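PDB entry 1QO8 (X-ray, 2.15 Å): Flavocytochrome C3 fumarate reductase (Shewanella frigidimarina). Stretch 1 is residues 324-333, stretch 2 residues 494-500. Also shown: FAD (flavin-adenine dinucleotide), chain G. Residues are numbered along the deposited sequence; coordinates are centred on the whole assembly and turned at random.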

# COMPACT_ATOMS: atom_id res chain seq x y z
N THR A 324 -5.25 -4.74 11.19
CA THR A 324 -5.38 -4.89 12.61
C THR A 324 -6.13 -3.67 13.17
O THR A 324 -6.49 -3.72 14.34
CB THR A 324 -4.07 -5.00 13.41
OG1 THR A 324 -3.14 -3.94 13.13
CG2 THR A 324 -3.46 -6.34 13.10
N MET A 325 -6.38 -2.68 12.32
CA MET A 325 -7.20 -1.54 12.64
C MET A 325 -8.59 -1.66 12.06
O MET A 325 -9.39 -0.76 12.32
CB MET A 325 -6.55 -0.23 12.17
CG MET A 325 -5.09 -0.19 12.65
SD MET A 325 -4.22 1.25 11.97
CE MET A 325 -4.83 2.62 12.94
N LYS A 326 -8.98 -2.74 11.39
CA LYS A 326 -10.25 -2.76 10.70
C LYS A 326 -11.48 -2.69 11.62
O LYS A 326 -12.56 -2.51 11.04
CB LYS A 326 -10.48 -3.99 9.82
CG LYS A 326 -10.59 -5.34 10.49
CD LYS A 326 -11.03 -6.34 9.44
CE LYS A 326 -10.50 -7.71 9.59
NZ LYS A 326 -11.18 -8.61 10.57
N ASP A 327 -11.38 -3.00 12.90
CA ASP A 327 -12.54 -2.94 13.79
C ASP A 327 -12.54 -1.66 14.63
O ASP A 327 -13.32 -1.57 15.55
CB ASP A 327 -12.47 -4.17 14.75
CG ASP A 327 -12.70 -5.48 14.01
OD1 ASP A 327 -13.78 -5.67 13.38
OD2 ASP A 327 -11.84 -6.39 13.99
N MET A 328 -11.67 -0.69 14.38
CA MET A 328 -11.73 0.60 15.03
C MET A 328 -12.94 1.41 14.52
O MET A 328 -13.40 1.08 13.45
CB MET A 328 -10.43 1.31 14.62
CG MET A 328 -9.20 0.64 15.32
SD MET A 328 -7.90 1.81 15.19
CE MET A 328 -6.60 0.92 16.25
N THR A 329 -13.45 2.41 15.24
CA THR A 329 -14.32 3.41 14.70
C THR A 329 -13.50 4.49 13.95
O THR A 329 -12.40 4.20 13.52
CB THR A 329 -14.99 4.29 15.81
OG1 THR A 329 -14.72 3.94 17.14
CG2 THR A 329 -16.36 4.58 15.35
N SER A 330 -13.95 5.76 13.98
CA SER A 330 -13.09 6.78 13.36
C SER A 330 -13.63 8.05 13.96
O SER A 330 -14.84 8.04 14.24
CB SER A 330 -13.35 6.84 11.78
OG SER A 330 -12.58 8.07 11.41
N SER A 331 -12.90 9.11 14.08
CA SER A 331 -13.47 10.35 14.50
C SER A 331 -13.89 11.19 13.27
O SER A 331 -14.09 12.36 13.48
CB SER A 331 -12.27 11.03 15.16
OG SER A 331 -11.37 11.02 14.04
N ASN A 332 -13.66 10.74 12.03
CA ASN A 332 -13.75 11.55 10.84
C ASN A 332 -15.16 11.95 10.44
O ASN A 332 -16.09 11.20 10.65
CB ASN A 332 -13.20 10.78 9.60
CG ASN A 332 -11.67 10.69 9.71
OD1 ASN A 332 -11.03 10.69 8.68
ND2 ASN A 332 -11.13 10.80 10.94
N ASN A 333 -15.25 13.01 9.62
CA ASN A 333 -16.52 13.14 8.85
C ASN A 333 -16.63 12.00 7.84
O ASN A 333 -15.62 11.41 7.37
CB ASN A 333 -16.39 14.49 8.15
CG ASN A 333 -17.69 14.99 7.55
OD1 ASN A 333 -18.65 14.17 7.45
ND2 ASN A 333 -17.67 16.29 7.34
N VAL A 494 -16.42 3.80 24.46
CA VAL A 494 -15.32 4.21 23.56
C VAL A 494 -14.65 3.07 22.84
O VAL A 494 -14.85 1.91 23.17
CB VAL A 494 -14.23 4.96 24.32
CG1 VAL A 494 -14.86 6.12 25.10
CG2 VAL A 494 -13.52 4.00 25.33
N ALA A 495 -13.88 3.33 21.81
CA ALA A 495 -13.11 2.40 21.03
C ALA A 495 -12.08 3.20 20.28
O ALA A 495 -12.18 4.40 20.05
CB ALA A 495 -14.07 1.60 20.13
N PRO A 496 -10.89 2.60 20.06
CA PRO A 496 -9.91 3.32 19.27
C PRO A 496 -10.54 3.66 17.90
O PRO A 496 -11.36 2.94 17.39
CB PRO A 496 -8.76 2.34 19.11
CG PRO A 496 -9.11 1.14 19.88
CD PRO A 496 -10.61 1.19 20.25
N GLY A 497 -10.14 4.84 17.37
CA GLY A 497 -10.75 5.28 16.12
C GLY A 497 -9.62 5.66 15.13
O GLY A 497 -8.68 6.35 15.54
N ILE A 498 -9.88 5.31 13.88
CA ILE A 498 -9.07 5.91 12.80
C ILE A 498 -9.26 7.39 12.85
O ILE A 498 -10.36 7.95 12.95
CB ILE A 498 -9.43 5.25 11.42
CG1 ILE A 498 -8.87 3.79 11.63
CG2 ILE A 498 -8.57 5.88 10.34
CD1 ILE A 498 -9.64 2.79 10.83
N HIS A 499 -8.23 8.17 12.73
CA HIS A 499 -8.21 9.58 12.87
C HIS A 499 -7.50 10.23 11.74
O HIS A 499 -8.02 11.31 11.40
CB HIS A 499 -7.42 9.87 14.24
CG HIS A 499 -7.44 11.34 14.52
ND1 HIS A 499 -8.65 11.90 14.90
CD2 HIS A 499 -6.54 12.32 14.52
CE1 HIS A 499 -8.48 13.23 15.11
NE2 HIS A 499 -7.23 13.50 14.82
N HIS A 500 -6.41 9.74 11.16
CA HIS A 500 -5.79 10.64 10.16
C HIS A 500 -5.04 9.63 9.28
O HIS A 500 -4.41 8.72 9.82
CB HIS A 500 -4.84 11.64 10.74
CG HIS A 500 -4.20 12.57 9.73
ND1 HIS A 500 -4.75 13.73 9.34
CD2 HIS A 500 -3.01 12.40 9.01
CE1 HIS A 500 -3.94 14.37 8.46
NE2 HIS A 500 -2.92 13.57 8.21
PA FAD G . -10.90 17.64 4.37
O1A FAD G . -11.10 18.80 5.29
O2A FAD G . -11.38 16.41 4.69
O5B FAD G . -11.88 17.99 3.20
C5B FAD G . -11.93 17.24 1.92
C4B FAD G . -13.21 17.75 1.10
O4B FAD G . -13.15 16.92 -0.17
C3B FAD G . -14.54 17.27 1.76
O3B FAD G . -15.46 18.19 2.16
C2B FAD G . -14.98 16.01 0.94
O2B FAD G . -16.41 15.80 0.86
C1B FAD G . -14.53 16.44 -0.41
N9A FAD G . -14.31 15.32 -1.33
C8A FAD G . -13.80 14.07 -1.06
N7A FAD G . -13.85 13.28 -2.09
C5A FAD G . -14.42 14.03 -3.12
C6A FAD G . -14.83 13.70 -4.48
N6A FAD G . -14.66 12.54 -5.04
N1A FAD G . -15.35 14.75 -5.17
C2A FAD G . -15.63 15.97 -4.61
N3A FAD G . -15.30 16.35 -3.35
C4A FAD G . -14.73 15.32 -2.67
N1 FAD G . -5.14 18.43 12.52
C2 FAD G . -4.48 19.46 12.98
O2 FAD G . -3.43 19.88 12.61
N3 FAD G . -4.96 20.26 14.06
C4 FAD G . -6.19 19.88 14.57
O4 FAD G . -6.64 20.48 15.51
C4X FAD G . -6.88 18.69 14.08
N5 FAD G . -8.04 18.31 14.63
C5X FAD G . -8.73 17.26 14.13
C6 FAD G . -9.95 16.91 14.75
C7 FAD G . -10.68 15.86 14.26
C7M FAD G . -11.98 15.43 14.86
C8 FAD G . -10.18 15.16 13.10
C8M FAD G . -11.01 14.05 12.52
C9 FAD G . -9.01 15.51 12.48
C9A FAD G . -8.26 16.55 12.96
N10 FAD G . -7.03 16.99 12.43
C10 FAD G . -6.34 18.01 12.94
C1' FAD G . -6.64 16.59 11.03
C2' FAD G . -6.94 17.76 10.05
O2' FAD G . -8.23 18.25 10.56
C3' FAD G . -7.30 17.09 8.70
O3' FAD G . -6.21 16.30 8.22
C4' FAD G . -7.25 18.21 7.61
O4' FAD G . -8.38 19.08 7.97
C5' FAD G . -7.62 17.51 6.26
O5' FAD G . -7.96 18.71 5.32
P FAD G . -8.24 18.53 3.82
O1P FAD G . -8.47 19.93 3.31
O2P FAD G . -7.16 17.76 3.37
O3P FAD G . -9.38 17.64 3.80

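Two parallel bridges set the register: Thr 329 lies across from Gly 497 (CA to CA 4.3 Å) and Ser 330 across from Ile 498 (CA to CA 4.2 Å). Thr 329 N donates to Pro 496 O at 3.0 Å, and Ile 498 N to Thr 329 O at 2.8 Å, with N-H...O angles of 136° and 151°.

The main bump is Ile 498, which gives up 106 Å² to the other stretch, the largest share of any residue. It sits against a hollow bounded by Met 328 CB, 4.1 Å from Ile 498 CD1, and Met 325 O, 3.9 Å from the same CD1, with Met 325 CE a further wall 4.4 Å from Ile 498 CG1. The isoleucine tip thus reaches the turn that runs from Met 325 to Met 328, itself closed by Met 328 N to Met 325 O at 3.1 Å. Met 328 reaches back, its CE 3.9 Å from Pro 496 CB.

Gly 497 has no side chain, and an ideal CB there would stand only 3.3 Å from Ser 330 CA, so the close packing at this point leaves little room for one. Gly 497 CA makes a CA-H...O contact with Thr 329 O at 3.3 Å.

Ile 498 O accepts from Ser 330 OG (2.7 Å), within the second bridge, and from Ser 331 N (3.0 Å), just past it. Ser 331 OG meets the edge of the His 499 ring, hydrogen-bonded to His 499 ND1 at 3.0 Å, while Asn 332 ND2 donates almost straight to His 499 O (3.2 Å, 173°).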